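Local coordinates for protein H subunit of photosynthetic reaction center complex (Rhodopseudomonas palustris, PDB 6Z5S) that forms the H subunit of the bacterial photosynthetic reaction centre, probably capping the membrane-embedded L and M subunits on the cytoplasmic side and helping to stabilise the quinone sites, at residues 75-87 with 104-116. Sequence-based numbering, arbitrary orientation.
Sequences STSNDRPNVALTP and ADGVGPGSYAQRA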
loop_
_atom_site.group_PDB
_atom_site.type_symbol
_atom_site.label_atom_id
_atom_site.label_comp_id
_atom_site.label_asym_id
_atom_site.label_seq_id
_atom_site.Cartn_x
_atom_site.Cartn_y
_atom_site.Cartn_z
ATOM N N SER D 75 25.045 -17.733 -4.339
ATOM C CA SER D 75 26.459 -17.371 -4.262
ATOM C C SER D 75 27.108 -18.127 -3.106
ATOM O O SER D 75 27.401 -17.586 -2.041
ATOM C CB SER D 75 26.611 -15.866 -4.099
ATOM O OG SER D 75 26.062 -15.173 -5.200
ATOM N N THR D 76 27.340 -19.416 -3.344
ATOM C CA THR D 76 27.829 -20.283 -2.280
ATOM C C THR D 76 29.250 -19.927 -1.864
ATOM O O THR D 76 29.633 -20.161 -0.714
ATOM C CB THR D 76 27.744 -21.739 -2.725
ATOM O OG1 THR D 76 26.412 -22.014 -3.166
ATOM C CG2 THR D 76 28.074 -22.669 -1.578
ATOM N N SER D 77 30.038 -19.345 -2.766
ATOM C CA SER D 77 31.389 -18.943 -2.407
ATOM C C SER D 77 31.423 -17.748 -1.467
ATOM O O SER D 77 32.487 -17.450 -0.918
ATOM C CB SER D 77 32.191 -18.619 -3.664
ATOM O OG SER D 77 31.656 -17.492 -4.330
ATOM N N ASN D 78 30.303 -17.067 -1.263
ATOM C CA ASN D 78 30.243 -15.917 -0.375
ATOM C C ASN D 78 29.930 -16.298 1.062
ATOM O O ASN D 78 29.889 -15.416 1.924
ATOM C CB ASN D 78 29.193 -14.921 -0.871
ATOM C CG ASN D 78 29.549 -14.319 -2.208
ATOM O OD1 ASN D 78 30.320 -14.891 -2.971
ATOM N ND2 ASN D 78 28.992 -13.157 -2.498
ATOM N N ASP D 79 29.729 -17.585 1.345
ATOM C CA ASP D 79 29.127 -17.978 2.613
ATOM C C ASP D 79 30.071 -17.802 3.791
ATOM O O ASP D 79 29.616 -17.466 4.889
ATOM C CB ASP D 79 28.662 -19.426 2.545
ATOM C CG ASP D 79 27.431 -19.598 1.700
ATOM O OD1 ASP D 79 26.916 -18.586 1.189
ATOM O OD2 ASP D 79 26.976 -20.746 1.547
ATOM N N ARG D 80 31.372 -18.022 3.592
ATOM C CA ARG D 80 32.324 -18.138 4.693
ATOM C C ARG D 80 31.789 -19.128 5.717
ATOM O O ARG D 80 31.433 -18.732 6.833
ATOM C CB ARG D 80 32.588 -16.788 5.359
ATOM C CG ARG D 80 33.335 -15.799 4.506
ATOM C CD ARG D 80 33.586 -14.522 5.276
ATOM N NE ARG D 80 34.620 -14.679 6.289
ATOM C CZ ARG D 80 34.523 -14.230 7.532
ATOM N NH1 ARG D 80 35.519 -14.419 8.378
ATOM N NH2 ARG D 80 33.431 -13.603 7.932
ATOM N N PRO D 81 31.706 -20.405 5.377
ATOM C CA PRO D 81 31.045 -21.368 6.265
ATOM C C PRO D 81 31.750 -21.551 7.594
ATOM O O PRO D 81 31.129 -21.425 8.651
ATOM C CB PRO D 81 31.067 -22.665 5.449
ATOM C CG PRO D 81 31.346 -22.244 4.053
ATOM C CD PRO D 81 32.199 -21.041 4.150
ATOM N N ASN D 82 33.039 -21.852 7.558
ATOM C CA ASN D 82 33.815 -22.113 8.763
ATOM C C ASN D 82 34.526 -20.836 9.186
ATOM O O ASN D 82 35.308 -20.273 8.414
ATOM C CB ASN D 82 34.811 -23.242 8.523
ATOM C CG ASN D 82 35.466 -23.148 7.169
ATOM O OD1 ASN D 82 34.787 -23.018 6.153
ATOM N ND2 ASN D 82 36.790 -23.221 7.141
ATOM N N VAL D 83 34.249 -20.384 10.404
ATOM C CA VAL D 83 34.822 -19.172 10.957
ATOM C C VAL D 83 35.296 -19.462 12.376
ATOM O O VAL D 83 35.218 -20.589 12.859
ATOM C CB VAL D 83 33.830 -17.994 10.934
ATOM C CG1 VAL D 83 33.513 -17.601 9.511
ATOM C CG2 VAL D 83 32.563 -18.373 11.654
ATOM N N ALA D 84 35.792 -18.421 13.044
ATOM C CA ALA D 84 36.403 -18.560 14.365
ATOM C C ALA D 84 35.323 -18.439 15.433
ATOM O O ALA D 84 35.178 -17.419 16.109
ATOM C CB ALA D 84 37.496 -17.519 14.556
ATOM N N LEU D 85 34.561 -19.515 15.596
ATOM C CA LEU D 85 33.446 -19.537 16.527
ATOM C C LEU D 85 33.360 -20.902 17.183
ATOM O O LEU D 85 33.693 -21.919 16.574
ATOM C CB LEU D 85 32.125 -19.220 15.823
ATOM C CG LEU D 85 31.808 -17.752 15.572
ATOM C CD1 LEU D 85 30.639 -17.642 14.640
ATOM C CD2 LEU D 85 31.503 -17.061 16.873
ATOM N N THR D 86 32.906 -20.918 18.432
ATOM C CA THR D 86 32.697 -22.187 19.103
ATOM C C THR D 86 31.358 -22.183 19.827
ATOM O O THR D 86 30.977 -21.176 20.423
ATOM C CB THR D 86 33.831 -22.494 20.090
ATOM O OG1 THR D 86 33.624 -23.789 20.661
ATOM C CG2 THR D 86 33.905 -21.458 21.196
ATOM N N PRO D 87 30.615 -23.282 19.773
ATOM C CA PRO D 87 29.283 -23.294 20.386
ATOM C C PRO D 87 29.357 -23.093 21.890
ATOM O O PRO D 87 30.131 -23.749 22.586
ATOM C CB PRO D 87 28.736 -24.676 20.020
ATOM C CG PRO D 87 29.907 -25.465 19.605
ATOM C CD PRO D 87 30.892 -24.519 19.034
ATOM N N ALA D 104 38.918 -9.046 13.900
ATOM C CA ALA D 104 39.724 -9.657 12.854
ATOM C C ALA D 104 39.093 -10.918 12.286
ATOM O O ALA D 104 39.276 -11.212 11.101
ATOM C CB ALA D 104 41.118 -9.986 13.388
ATOM N N ASP D 105 38.353 -11.666 13.102
ATOM C CA ASP D 105 37.731 -12.888 12.614
ATOM C C ASP D 105 36.584 -12.595 11.663
ATOM O O ASP D 105 36.336 -13.372 10.735
ATOM C CB ASP D 105 37.227 -13.721 13.785
ATOM C CG ASP D 105 38.297 -13.981 14.813
ATOM O OD1 ASP D 105 39.484 -13.766 14.501
ATOM O OD2 ASP D 105 37.948 -14.389 15.938
ATOM N N GLY D 106 35.878 -11.491 11.871
ATOM C CA GLY D 106 34.687 -11.229 11.098
ATOM C C GLY D 106 33.559 -12.149 11.503
ATOM O O GLY D 106 33.065 -12.936 10.693
ATOM N N VAL D 107 33.151 -12.071 12.768
ATOM C CA VAL D 107 32.073 -12.889 13.298
ATOM C C VAL D 107 31.073 -11.983 13.996
ATOM O O VAL D 107 31.396 -10.874 14.424
ATOM C CB VAL D 107 32.580 -13.976 14.265
ATOM C CG1 VAL D 107 33.545 -14.894 13.559
ATOM C CG2 VAL D 107 33.229 -13.347 15.469
ATOM N N GLY D 108 29.844 -12.471 14.103
ATOM C CA GLY D 108 28.784 -11.730 14.740
ATOM C C GLY D 108 28.406 -10.493 13.962
ATOM O O GLY D 108 28.356 -10.499 12.731
ATOM N N PRO D 109 28.124 -9.399 14.673
ATOM C CA PRO D 109 27.909 -8.116 13.991
ATOM C C PRO D 109 29.091 -7.671 13.156
ATOM O O PRO D 109 28.938 -6.753 12.344
ATOM C CB PRO D 109 27.657 -7.145 15.147
ATOM C CG PRO D 109 27.183 -7.993 16.241
ATOM C CD PRO D 109 27.886 -9.296 16.118
ATOM N N GLY D 110 30.256 -8.282 13.323
ATOM C CA GLY D 110 31.420 -7.973 12.527
ATOM C C GLY D 110 31.655 -8.892 11.355
ATOM O O GLY D 110 32.743 -8.857 10.772
ATOM N N SER D 111 30.676 -9.704 10.981
ATOM C CA SER D 111 30.845 -10.643 9.888
ATOM C C SER D 111 30.762 -9.938 8.544
ATOM O O SER D 111 30.133 -8.887 8.406
ATOM C CB SER D 111 29.782 -11.730 9.961
ATOM O OG SER D 111 29.672 -12.228 11.273
ATOM N N TYR D 112 31.409 -10.531 7.548
ATOM C CA TYR D 112 31.323 -10.056 6.179
ATOM C C TYR D 112 31.159 -11.254 5.263
ATOM O O TYR D 112 31.333 -12.402 5.667
ATOM C CB TYR D 112 32.551 -9.236 5.781
ATOM C CG TYR D 112 33.863 -9.946 5.988
ATOM C CD1 TYR D 112 34.521 -9.883 7.200
ATOM C CD2 TYR D 112 34.445 -10.675 4.968
ATOM C CE1 TYR D 112 35.712 -10.527 7.394
ATOM C CE2 TYR D 112 35.639 -11.321 5.154
ATOM C CZ TYR D 112 36.268 -11.244 6.369
ATOM O OH TYR D 112 37.464 -11.886 6.566
ATOM N N ALA D 113 30.798 -10.977 4.020
ATOM C CA ALA D 113 30.677 -12.009 3.007
ATOM C C ALA D 113 31.919 -12.017 2.133
ATOM O O ALA D 113 32.551 -10.984 1.911
ATOM C CB ALA D 113 29.434 -11.790 2.147
ATOM N N GLN D 114 32.269 -13.199 1.637
ATOM C CA GLN D 114 33.404 -13.340 0.733
ATOM C C GLN D 114 32.995 -12.858 -0.657
ATOM O O GLN D 114 32.830 -13.627 -1.604
ATOM C CB GLN D 114 33.893 -14.778 0.704
ATOM C CG GLN D 114 35.321 -14.912 0.240
ATOM C CD GLN D 114 36.293 -14.285 1.205
ATOM O OE1 GLN D 114 36.212 -14.503 2.410
ATOM N NE2 GLN D 114 37.212 -13.491 0.683
ATOM N N ARG D 115 32.820 -11.545 -0.761
ATOM C CA ARG D 115 32.460 -10.935 -2.027
ATOM C C ARG D 115 33.638 -10.976 -2.991
ATOM O O ARG D 115 34.775 -11.280 -2.623
ATOM C CB ARG D 115 32.010 -9.494 -1.818
ATOM C CG ARG D 115 30.839 -9.330 -0.885
ATOM C CD ARG D 115 30.297 -7.923 -0.955
ATOM N NE ARG D 115 29.277 -7.774 -1.974
ATOM C CZ ARG D 115 28.671 -6.632 -2.257
ATOM N NH1 ARG D 115 28.983 -5.530 -1.595
ATOM N NH2 ARG D 115 27.754 -6.596 -3.203
ATOM N N ALA D 116 33.353 -10.664 -4.250
ATOM C CA ALA D 116 34.402 -10.609 -5.254
ATOM C C ALA D 116 35.380 -9.491 -4.929
ATOM O O ALA D 116 34.982 -8.381 -4.568
ATOM C CB ALA D 116 33.799 -10.397 -6.639
#
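The end of helix 102-105 and the loop that begins at Gly106 receive Arg80 from the loop leading into strand 85-87. Arg80 NH1 donates to Asp105 O at 2.7 Å, nearly in line with the carbonyl. Arg80 NH2 donates to Gly106 O at 2.9 Å, on a lone pair and with an N-H...O angle of 169°. Both acceptor oxygens lie close to the guanidinium plane. A bend at chi3 (74°) turns the guanidinium flat over the Tyr112 ring, with the planes 6° apart. This is a stacked cation-pi pair, with Arg80 CZ 3.9 Å from the ring centroid. Val83 CG1 lies over the opposite face, offset toward its rim. Replacing this arginine with a leucine would probably leave the two carbonyls without these donors and the Tyr112 face without its cation. Both segments belong to the N-terminal region of the H chain, where strand 85-87 pairs antiparallel with strand 96-98. Beside that hairpin, Val107 CG1 packs against Leu85 CG at 3.9 Å, and Val107 also touches Pro98. At the other end, Gln114 N donates to Asn78 O at 3.3 Å, from above the carbonyl plane. Asn78 ND2 hydrogen-bonds to the backbone of another protein's chain.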